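Local coordinates for sensor protein (Bacteroides thetaiotaomicron, PDB 2X7X) that binds fructose with this periplasmic sensor domain of a hybrid two-component system, whose intracellular part probably signals through histidine phosphorylation, at residues A[119-124]-A[217-222]; A[111-116]-A[241-246]; A[129-134]-A[189-194]. One frame throughout, in Å; residues are numbered along the deposited sequence.

Contact 1: A[119-124]-A[217-222]; sequences NYIASS and IFVGID. With FRU (beta-D-fructofuranose), chain E.
In Tyr-120, CG stands anti to the backbone N (chi1 175°), and CB points toward the strand; the ring carried on it meets Val-219, while Ile-217 holds CG1 between its backbone N and carbonyl carbon (chi1 60°), on the side of its strand that faces helix 110-124. From there CD1 of Ile-217 reaches two neighbours on the helix. It lies 4.2 Å from Ile-121 CG1, and 4.0 Å from Ser-124 OG, a van der Waals approach at the outer end of the contact. Val-219 touches through a single branch: its CG2 sits 3.9 Å from CG1 of Ile-121. The same methyl lies obliquely to the Tyr-120 ring, 4.2 Å from CE2. Thus one branch of Val-219 is shared by two successive helix residues, and CG1 of Ile-121 bridges the two strand residues. The alternation of the strand explains the spacing, since Ile-217 and Val-219 point at the helix and Phe-218 between them points away, its ring meeting Tyr-204 edge-to-face. The axes of 119-124 and 217-220 run nearly antiparallel (166°) and come within 10.2 Å. Beside this strand lies 191-194, whose Ala-191 also touches Ile-121 and Ile-217.

The chain turns a corner at Ile-221 and delivers Asp-222 to the sugar. Its carboxylate spans two neighbouring hydroxyls of beta-D-fructofuranose, accepting O4 on OD1 at 2.5 Å and O3 on OD2; the second bond refines as very short, a length not to be pressed at this resolution. The two ends therefore differ in chemistry: apolar side chains seat the strand against the helix, whereas past that corner a carboxylate with both oxygens engaged by fructose would be expected to fix the orientation of the O3–O4 edge of the sugar.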
loop_
_atom_site.group_PDB
_atom_site.type_symbol
_atom_site.label_atom_id
_atom_site.label_comp_id
_atom_site.label_asym_id
_atom_site.label_seq_id
_atom_site.Cartn_x
_atom_site.Cartn_y
_atom_site.Cartn_z
ATOM N N ASN A 119 16.107 -6.221 -16.660
ATOM C CA ASN A 119 16.171 -4.801 -16.992
ATOM C C ASN A 119 16.574 -3.959 -15.782
ATOM O O ASN A 119 17.373 -3.040 -15.912
ATOM C CB ASN A 119 14.874 -4.265 -17.626
ATOM C CG ASN A 119 14.694 -4.687 -19.106
ATOM O OD1 ASN A 119 15.656 -4.984 -19.823
ATOM N ND2 ASN A 119 13.440 -4.733 -19.545
ATOM N N TYR A 120 16.033 -4.285 -14.615
ATOM C CA TYR A 120 16.338 -3.542 -13.417
ATOM C C TYR A 120 17.827 -3.657 -13.038
ATOM O O TYR A 120 18.455 -2.658 -12.685
ATOM C CB TYR A 120 15.427 -3.971 -12.264
ATOM C CG TYR A 120 15.794 -3.304 -10.967
ATOM C CD1 TYR A 120 15.146 -2.149 -10.547
ATOM C CD2 TYR A 120 16.829 -3.819 -10.173
ATOM C CE1 TYR A 120 15.514 -1.526 -9.355
ATOM C CE2 TYR A 120 17.198 -3.210 -8.997
ATOM C CZ TYR A 120 16.541 -2.067 -8.589
ATOM O OH TYR A 120 16.926 -1.468 -7.409
ATOM N N ILE A 121 18.387 -4.858 -13.121
ATOM C CA ILE A 121 19.794 -5.055 -12.854
ATOM C C ILE A 121 20.692 -4.336 -13.881
ATOM O O ILE A 121 21.697 -3.702 -13.511
ATOM C CB ILE A 121 20.143 -6.554 -12.776
ATOM C CG1 ILE A 121 19.387 -7.229 -11.615
ATOM C CG2 ILE A 121 21.648 -6.745 -12.616
ATOM C CD1 ILE A 121 19.472 -8.754 -11.581
ATOM N N ALA A 122 20.341 -4.434 -15.164
ATOM C CA ALA A 122 21.141 -3.823 -16.234
ATOM C C ALA A 122 21.198 -2.314 -16.074
ATOM O O ALA A 122 22.237 -1.696 -16.310
ATOM C CB ALA A 122 20.602 -4.202 -17.616
ATOM N N SER A 123 20.080 -1.736 -15.657
ATOM C CA SER A 123 19.978 -0.310 -15.415
ATOM C C SER A 123 20.800 0.092 -14.180
ATOM O O SER A 123 21.506 1.096 -14.193
ATOM C CB SER A 123 18.494 0.076 -15.285
ATOM O OG SER A 123 18.302 1.301 -14.602
ATOM N N SER A 124 20.733 -0.722 -13.128
ATOM C CA SER A 124 21.416 -0.434 -11.881
ATOM C C SER A 124 22.934 -0.585 -11.985
ATOM O O SER A 124 23.680 0.148 -11.326
ATOM C CB SER A 124 20.859 -1.317 -10.767
ATOM O OG SER A 124 21.594 -1.136 -9.571
ATOM N N ILE A 217 24.497 -6.030 -5.631
ATOM C CA ILE A 217 23.096 -5.794 -5.311
ATOM C C ILE A 217 22.353 -7.124 -5.254
ATOM O O ILE A 217 22.796 -8.115 -5.862
ATOM C CB ILE A 217 22.414 -4.890 -6.359
ATOM C CG1 ILE A 217 22.466 -5.545 -7.749
ATOM C CG2 ILE A 217 22.998 -3.447 -6.313
ATOM C CD1 ILE A 217 21.408 -5.039 -8.678
ATOM N N PHE A 218 21.232 -7.143 -4.531
ATOM C CA PHE A 218 20.416 -8.351 -4.382
ATOM C C PHE A 218 18.997 -8.120 -4.874
ATOM O O PHE A 218 18.321 -7.178 -4.437
ATOM C CB PHE A 218 20.411 -8.848 -2.926
ATOM C CG PHE A 218 21.760 -9.305 -2.442
ATOM C CD1 PHE A 218 22.103 -10.665 -2.462
ATOM C CD2 PHE A 218 22.717 -8.378 -2.001
ATOM C CE1 PHE A 218 23.383 -11.088 -2.037
ATOM C CE2 PHE A 218 23.985 -8.795 -1.575
ATOM C CZ PHE A 218 24.318 -10.138 -1.594
ATOM N N VAL A 219 18.552 -8.981 -5.792
ATOM C CA VAL A 219 17.183 -8.900 -6.316
ATOM C C VAL A 219 16.430 -10.208 -6.125
ATOM O O VAL A 219 16.958 -11.283 -6.407
ATOM C CB VAL A 219 17.144 -8.444 -7.797
ATOM C CG1 VAL A 219 15.721 -8.205 -8.222
ATOM C CG2 VAL A 219 17.970 -7.166 -7.989
ATOM N N GLY A 220 15.206 -10.112 -5.616
ATOM C CA GLY A 220 14.383 -11.291 -5.362
ATOM C C GLY A 220 13.000 -11.135 -5.960
ATOM O O GLY A 220 12.721 -10.144 -6.635
ATOM N N ILE A 221 12.137 -12.120 -5.736
ATOM C CA ILE A 221 10.765 -12.075 -6.236
ATOM C C ILE A 221 9.835 -12.513 -5.115
ATOM O O ILE A 221 10.196 -13.381 -4.326
ATOM C CB ILE A 221 10.571 -12.983 -7.470
ATOM C CG1 ILE A 221 11.512 -12.565 -8.604
ATOM C CG2 ILE A 221 9.134 -12.911 -7.973
ATOM C CD1 ILE A 221 11.664 -13.580 -9.724
ATOM N N ASP A 222 8.667 -11.868 -5.034
ATOM C CA ASP A 222 7.533 -12.262 -4.181
ATOM C C ASP A 222 6.952 -11.021 -3.530
ATOM O O ASP A 222 5.751 -10.750 -3.662
ATOM C CB ASP A 222 7.888 -13.307 -3.115
ATOM C CG ASP A 222 7.847 -14.742 -3.639
ATOM O OD1 ASP A 222 7.250 -15.018 -4.697
ATOM O OD2 ASP A 222 8.437 -15.614 -2.971
HETATM C C1 FRU E . 5.863 -20.128 -2.856
HETATM C C2 FRU E . 6.969 -19.937 -3.879
HETATM C C3 FRU E . 7.307 -18.465 -4.093
HETATM C C4 FRU E . 7.558 -18.409 -5.587
HETATM C C5 FRU E . 6.483 -19.358 -6.098
HETATM C C6 FRU E . 6.750 -19.965 -7.475
HETATM O O1 FRU E . 5.832 -21.488 -2.432
HETATM O O2 FRU E . 8.106 -20.703 -3.465
HETATM O O3 FRU E . 8.416 -18.023 -3.296
HETATM O O4 FRU E . 7.448 -17.085 -6.121
HETATM O O5 FRU E . 6.504 -20.415 -5.135
HETATM O O6 FRU E . 5.606 -20.737 -7.889
#

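Contact 2: A[111-116]-A[241-246]; sequences YEIGRS and ATFIYP. With FRU (beta-D-fructofuranose), chain E.
Phe-243 and Ile-113 bury the most surface in this contact, with Ser-116 next. The Phe-243 side chain points from its strand toward the helix and slides past that of Ile-113 in the opposite direction, so that CB of Phe-243 meets Ile-113 CG2 at 4.1 Å. Its ring continues to the next helical turn, where Ser-116 CB approaches obliquely, 3.5 Å from CE1. The hydroxyl of Ser-116 is engaged within its own helix: with OG anti to the carbonyl carbon (chi1 -67°), it donates to Glu-112 O at 3.1 Å. That carbonyl also accepts Ser-116 N, the two donors coming from opposite faces of its plane.

The longer branch of Ile-113 meets a different aromatic residue, Tyr-245. Its CD1 lies 3.8 Å from Tyr-245 CD1, and the two side chains cross at about a right angle. The other ortho carbon of the ring, Tyr-245 CD2, is 3.4 Å from O4 of the fructose, while the phenol OH is hydrogen-bonded to Asp-94, itself a fructose-binding residue, and Arg-146 makes a cation-pi contact with the ring.

The axes of 111-116 and 241-244 run nearly antiparallel (159°), 9.8 Å apart at closest approach. This is the helix-on-sheet layering of a periplasmic binding protein domain, with the segment beyond the strand's C-terminal end contributing to the sugar pocket.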
loop_
_atom_site.group_PDB
_atom_site.type_symbol
_atom_site.label_atom_id
_atom_site.label_comp_id
_atom_site.label_asym_id
_atom_site.label_seq_id
_atom_site.Cartn_x
_atom_site.Cartn_y
_atom_site.Cartn_z
ATOM N N TYR A 111 7.640 -14.914 -17.042
ATOM C CA TYR A 111 8.622 -14.553 -18.056
ATOM C C TYR A 111 8.861 -13.046 -17.989
ATOM O O TYR A 111 10.003 -12.582 -17.965
ATOM C CB TYR A 111 8.133 -14.966 -19.438
ATOM C CG TYR A 111 9.117 -14.758 -20.570
ATOM C CD1 TYR A 111 9.223 -13.528 -21.220
ATOM C CD2 TYR A 111 9.928 -15.800 -21.012
ATOM C CE1 TYR A 111 10.125 -13.341 -22.270
ATOM C CE2 TYR A 111 10.827 -15.616 -22.065
ATOM C CZ TYR A 111 10.912 -14.387 -22.685
ATOM O OH TYR A 111 11.792 -14.214 -23.726
ATOM N N GLU A 112 7.771 -12.293 -17.933
ATOM C CA GLU A 112 7.837 -10.849 -17.836
ATOM C C GLU A 112 8.512 -10.368 -16.559
ATOM O O GLU A 112 9.208 -9.357 -16.566
ATOM C CB GLU A 112 6.442 -10.248 -17.969
ATOM C CG GLU A 112 6.022 -10.095 -19.424
ATOM C CD GLU A 112 7.038 -9.302 -20.249
ATOM O OE1 GLU A 112 7.339 -9.744 -21.381
ATOM O OE2 GLU A 112 7.547 -8.256 -19.751
ATOM N N ILE A 113 8.306 -11.096 -15.467
ATOM C CA ILE A 113 9.012 -10.807 -14.213
ATOM C C ILE A 113 10.526 -10.968 -14.388
ATOM O O ILE A 113 11.286 -10.101 -13.978
ATOM C CB ILE A 113 8.459 -11.629 -13.027
ATOM C CG1 ILE A 113 7.072 -11.126 -12.683
ATOM C CG2 ILE A 113 9.345 -11.488 -11.812
ATOM C CD1 ILE A 113 6.289 -12.039 -11.804
ATOM N N GLY A 114 10.941 -12.048 -15.040
ATOM C CA GLY A 114 12.346 -12.283 -15.310
ATOM C C GLY A 114 12.900 -11.140 -16.127
ATOM O O GLY A 114 13.957 -10.568 -15.806
ATOM N N ARG A 115 12.165 -10.797 -17.179
ATOM C CA ARG A 115 12.520 -9.700 -18.059
ATOM C C ARG A 115 12.721 -8.431 -17.253
ATOM O O ARG A 115 13.772 -7.797 -17.358
ATOM C CB ARG A 115 11.423 -9.511 -19.075
ATOM C CG ARG A 115 11.830 -8.776 -20.316
ATOM C CD ARG A 115 10.616 -8.025 -20.866
ATOM N NE ARG A 115 10.815 -7.651 -22.252
ATOM C CZ ARG A 115 10.917 -8.532 -23.242
ATOM N NH1 ARG A 115 11.095 -8.113 -24.495
ATOM N NH2 ARG A 115 10.832 -9.835 -22.974
ATOM N N SER A 116 11.729 -8.082 -16.431
ATOM C CA SER A 116 11.828 -6.956 -15.506
ATOM C C SER A 116 13.049 -7.017 -14.582
ATOM O O SER A 116 13.671 -5.985 -14.301
ATOM C CB SER A 116 10.589 -6.886 -14.637
ATOM O OG SER A 116 9.465 -6.552 -15.386
ATOM N N ALA A 241 15.972 -4.809 -4.431
ATOM C CA ALA A 241 14.695 -4.814 -5.132
ATOM C C ALA A 241 14.048 -6.185 -5.046
ATOM O O ALA A 241 14.726 -7.203 -4.899
ATOM C CB ALA A 241 14.867 -4.389 -6.608
ATOM N N THR A 242 12.728 -6.201 -5.133
ATOM C CA THR A 242 11.988 -7.440 -5.294
ATOM C C THR A 242 10.704 -7.168 -6.073
ATOM O O THR A 242 10.238 -6.037 -6.128
ATOM C CB THR A 242 11.727 -8.153 -3.945
ATOM O OG1 THR A 242 11.106 -9.422 -4.191
ATOM C CG2 THR A 242 10.851 -7.293 -3.015
ATOM N N PHE A 243 10.162 -8.196 -6.711
ATOM C CA PHE A 243 8.990 -8.023 -7.573
ATOM C C PHE A 243 7.784 -8.685 -6.974
ATOM O O PHE A 243 7.886 -9.789 -6.432
ATOM C CB PHE A 243 9.273 -8.545 -8.983
ATOM C CG PHE A 243 10.170 -7.650 -9.761
ATOM C CD1 PHE A 243 9.637 -6.704 -10.627
ATOM C CD2 PHE A 243 11.552 -7.697 -9.566
ATOM C CE1 PHE A 243 10.474 -5.844 -11.333
ATOM C CE2 PHE A 243 12.399 -6.852 -10.248
ATOM C CZ PHE A 243 11.870 -5.926 -11.143
ATOM N N ILE A 244 6.652 -7.995 -7.036
ATOM C CA ILE A 244 5.406 -8.515 -6.503
ATOM C C ILE A 244 5.012 -9.772 -7.251
ATOM O O ILE A 244 4.804 -9.736 -8.463
ATOM C CB ILE A 244 4.268 -7.474 -6.593
ATOM C CG1 ILE A 244 4.513 -6.345 -5.575
ATOM C CG2 ILE A 244 2.895 -8.143 -6.392
ATOM C CD1 ILE A 244 3.386 -5.331 -5.484
ATOM N N TYR A 245 4.960 -10.893 -6.544
ATOM C CA TYR A 245 4.366 -12.100 -7.095
ATOM C C TYR A 245 3.064 -12.346 -6.351
ATOM O O TYR A 245 3.065 -12.881 -5.228
ATOM C CB TYR A 245 5.309 -13.300 -7.009
ATOM C CG TYR A 245 4.843 -14.471 -7.851
ATOM C CD1 TYR A 245 4.633 -14.322 -9.233
ATOM C CD2 TYR A 245 4.599 -15.715 -7.281
ATOM C CE1 TYR A 245 4.198 -15.390 -10.027
ATOM C CE2 TYR A 245 4.168 -16.789 -8.062
ATOM C CZ TYR A 245 3.971 -16.618 -9.436
ATOM O OH TYR A 245 3.552 -17.666 -10.233
ATOM N N PRO A 246 1.948 -11.921 -6.954
ATOM C CA PRO A 246 0.682 -11.791 -6.216
ATOM C C PRO A 246 0.001 -13.121 -5.943
ATOM O O PRO A 246 -0.020 -14.012 -6.798
ATOM C CB PRO A 246 -0.183 -10.915 -7.128
ATOM C CG PRO A 246 0.347 -11.168 -8.521
ATOM C CD PRO A 246 1.826 -11.507 -8.364
HETATM C C1 FRU E . 5.863 -20.128 -2.856
HETATM C C2 FRU E . 6.969 -19.937 -3.879
HETATM C C3 FRU E . 7.307 -18.465 -4.093
HETATM C C4 FRU E . 7.558 -18.409 -5.587
HETATM C C5 FRU E . 6.483 -19.358 -6.098
HETATM C C6 FRU E . 6.750 -19.965 -7.475
HETATM O O1 FRU E . 5.832 -21.488 -2.432
HETATM O O2 FRU E . 8.106 -20.703 -3.465
HETATM O O3 FRU E . 8.416 -18.023 -3.296
HETATM O O4 FRU E . 7.448 -17.085 -6.121
HETATM O O5 FRU E . 6.504 -20.415 -5.135
HETATM O O6 FRU E . 5.606 -20.737 -7.889
#

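Contact 3: A[129-134]-A[189-194]; sequences GNIVEL and IDAVYA
Glu-133 and Tyr-193 lie side by side on neighbouring parallel strands of the alpha/beta periplasmic binding protein fold, pointing the same way with carboxylate and ring planes 19° apart. Glu-133 CG packs 3.8 Å from Tyr-193 CD2. The polar ends are held from outside the pair: Glu-133 by His-147 and His-195, and Tyr-193 OH by the carbonyl of Arg-146, a fructose-binding residue.

Val-132, Leu-134 and Val-192 point to the other face of this strand pair. Val-132 crosses Ile-189, from the loop before strand 191-194, at about a right angle, CG2 to CG2 at 3.9 Å, and Leu-134 CD1 rests 4.0 Å from Val-192 CG1. Met-179 and Met-182 of helix 172-185 and Ala-203 of helix 199-209 help cover this face.

The two strands are joined by a parallel ladder, in which Val-132 N donates to Ala-191 O, Tyr-193 N to Val-132 O, and Leu-134 N to Tyr-193 O. Where it begins, the Asn-130 carbonyl takes Asp-190 N, with Ala-191 N adding a weak bond. The Asp-190 side chain replies in the other direction: its OD2, also salt-bridged to Lys-188, accepts Asn-130 N through the anti lone pair at 2.7 Å, with a nearly straight N-H...O angle of 168°.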
loop_
_atom_site.group_PDB
_atom_site.type_symbol
_atom_site.label_atom_id
_atom_site.label_comp_id
_atom_site.label_asym_id
_atom_site.label_seq_id
_atom_site.Cartn_x
_atom_site.Cartn_y
_atom_site.Cartn_z
ATOM N N GLY A 129 28.615 -5.542 -15.898
ATOM C CA GLY A 129 28.780 -6.303 -14.671
ATOM C C GLY A 129 28.465 -7.788 -14.720
ATOM O O GLY A 129 27.870 -8.291 -15.686
ATOM N N ASN A 130 28.869 -8.485 -13.658
ATOM C CA ASN A 130 28.695 -9.926 -13.553
ATOM C C ASN A 130 27.542 -10.298 -12.620
ATOM O O ASN A 130 27.468 -9.802 -11.494
ATOM C CB ASN A 130 29.976 -10.566 -13.030
ATOM C CG ASN A 130 31.155 -10.349 -13.945
ATOM O OD1 ASN A 130 31.025 -10.313 -15.174
ATOM N ND2 ASN A 130 32.327 -10.215 -13.346
ATOM N N ILE A 131 26.664 -11.173 -13.095
ATOM C CA ILE A 131 25.487 -11.606 -12.347
ATOM C C ILE A 131 25.592 -13.098 -12.041
ATOM O O ILE A 131 26.035 -13.881 -12.897
ATOM C CB ILE A 131 24.169 -11.395 -13.156
ATOM C CG1 ILE A 131 24.104 -9.999 -13.766
ATOM C CG2 ILE A 131 22.934 -11.669 -12.288
ATOM C CD1 ILE A 131 22.851 -9.771 -14.636
ATOM N N VAL A 132 25.190 -13.488 -10.834
ATOM C CA VAL A 132 24.942 -14.897 -10.549
ATOM C C VAL A 132 23.435 -15.105 -10.332
ATOM O O VAL A 132 22.763 -14.212 -9.790
ATOM C CB VAL A 132 25.812 -15.438 -9.372
ATOM C CG1 VAL A 132 27.280 -15.387 -9.738
ATOM C CG2 VAL A 132 25.583 -14.662 -8.077
ATOM N N GLU A 133 22.914 -16.258 -10.774
ATOM C CA GLU A 133 21.486 -16.604 -10.677
ATOM C C GLU A 133 21.267 -17.806 -9.787
ATOM O O GLU A 133 21.938 -18.815 -9.926
ATOM C CB GLU A 133 20.894 -16.901 -12.058
ATOM C CG GLU A 133 19.371 -17.071 -12.081
ATOM C CD GLU A 133 18.792 -17.337 -13.474
ATOM O OE1 GLU A 133 19.518 -17.835 -14.358
ATOM O OE2 GLU A 133 17.588 -17.082 -13.692
ATOM N N LEU A 134 20.312 -17.693 -8.872
ATOM C CA LEU A 134 19.907 -18.792 -8.012
ATOM C C LEU A 134 18.424 -19.078 -8.268
ATOM O O LEU A 134 17.542 -18.305 -7.903
ATOM C CB LEU A 134 20.200 -18.446 -6.546
ATOM C CG LEU A 134 21.688 -18.245 -6.180
ATOM C CD1 LEU A 134 21.892 -17.393 -4.936
ATOM C CD2 LEU A 134 22.413 -19.565 -5.996
ATOM N N ILE A 189 31.648 -10.287 -8.421
ATOM C CA ILE A 189 30.213 -10.449 -8.574
ATOM C C ILE A 189 29.493 -9.121 -8.272
ATOM O O ILE A 189 29.619 -8.558 -7.189
ATOM C CB ILE A 189 29.654 -11.603 -7.678
ATOM C CG1 ILE A 189 30.333 -12.945 -8.013
ATOM C CG2 ILE A 189 28.134 -11.721 -7.839
ATOM C CD1 ILE A 189 30.106 -14.044 -6.958
ATOM N N ASP A 190 28.726 -8.628 -9.235
ATOM C CA ASP A 190 28.070 -7.329 -9.083
ATOM C C ASP A 190 26.571 -7.428 -8.754
ATOM O O ASP A 190 25.958 -6.448 -8.323
ATOM C CB ASP A 190 28.332 -6.458 -10.327
ATOM C CG ASP A 190 29.805 -6.432 -10.713
ATOM O OD1 ASP A 190 30.637 -5.979 -9.903
ATOM O OD2 ASP A 190 30.139 -6.895 -11.819
ATOM N N ALA A 191 25.992 -8.614 -8.934
ATOM C CA ALA A 191 24.561 -8.795 -8.707
ATOM C C ALA A 191 24.157 -10.230 -8.486
ATOM O O ALA A 191 24.656 -11.147 -9.143
ATOM C CB ALA A 191 23.746 -8.211 -9.861
ATOM N N VAL A 192 23.212 -10.406 -7.572
ATOM C CA VAL A 192 22.582 -11.699 -7.334
ATOM C C VAL A 192 21.132 -11.593 -7.767
ATOM O O VAL A 192 20.408 -10.702 -7.321
ATOM C CB VAL A 192 22.691 -12.106 -5.823
ATOM C CG1 VAL A 192 22.082 -13.478 -5.563
ATOM C CG2 VAL A 192 24.148 -12.082 -5.402
ATOM N N TYR A 193 20.726 -12.489 -8.653
ATOM C CA TYR A 193 19.325 -12.636 -9.027
ATOM C C TYR A 193 18.822 -13.884 -8.350
ATOM O O TYR A 193 19.244 -14.986 -8.698
ATOM C CB TYR A 193 19.196 -12.787 -10.538
ATOM C CG TYR A 193 17.807 -13.115 -11.070
ATOM C CD1 TYR A 193 16.638 -12.849 -10.322
ATOM C CD2 TYR A 193 17.662 -13.654 -12.351
ATOM C CE1 TYR A 193 15.373 -13.138 -10.836
ATOM C CE2 TYR A 193 16.413 -13.946 -12.875
ATOM C CZ TYR A 193 15.276 -13.690 -12.130
ATOM O OH TYR A 193 14.057 -13.992 -12.694
ATOM N N ALA A 194 17.925 -13.707 -7.383
ATOM C CA ALA A 194 17.343 -14.818 -6.643
ATOM C C ALA A 194 15.888 -14.955 -7.053
ATOM O O ALA A 194 15.165 -13.958 -7.109
ATOM C CB ALA A 194 17.455 -14.551 -5.154
#

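Strands 128-135, 191-194, 217-220 and 241-244 are successive neighbours in one sheet, so the three contacts join directly. Contacts 1 and 2 place two parts of helix 110-124 over adjacent strands, their centres about 9 Å apart. Contact 3 supplies the strand pair beside contact 1, also about 9 Å away between centres, with Val-219 O 2.8 Å from Ala-194 N, probably a hydrogen bond. Contacts 1 and 2 both end at fructose: Asp-222 O and Tyr-245 N, 3.0 Å apart, probably bond and tie the two pocket residues together. Contact 3 stands farther back, the side chain of Tyr-193 being about 10 Å from the sugar.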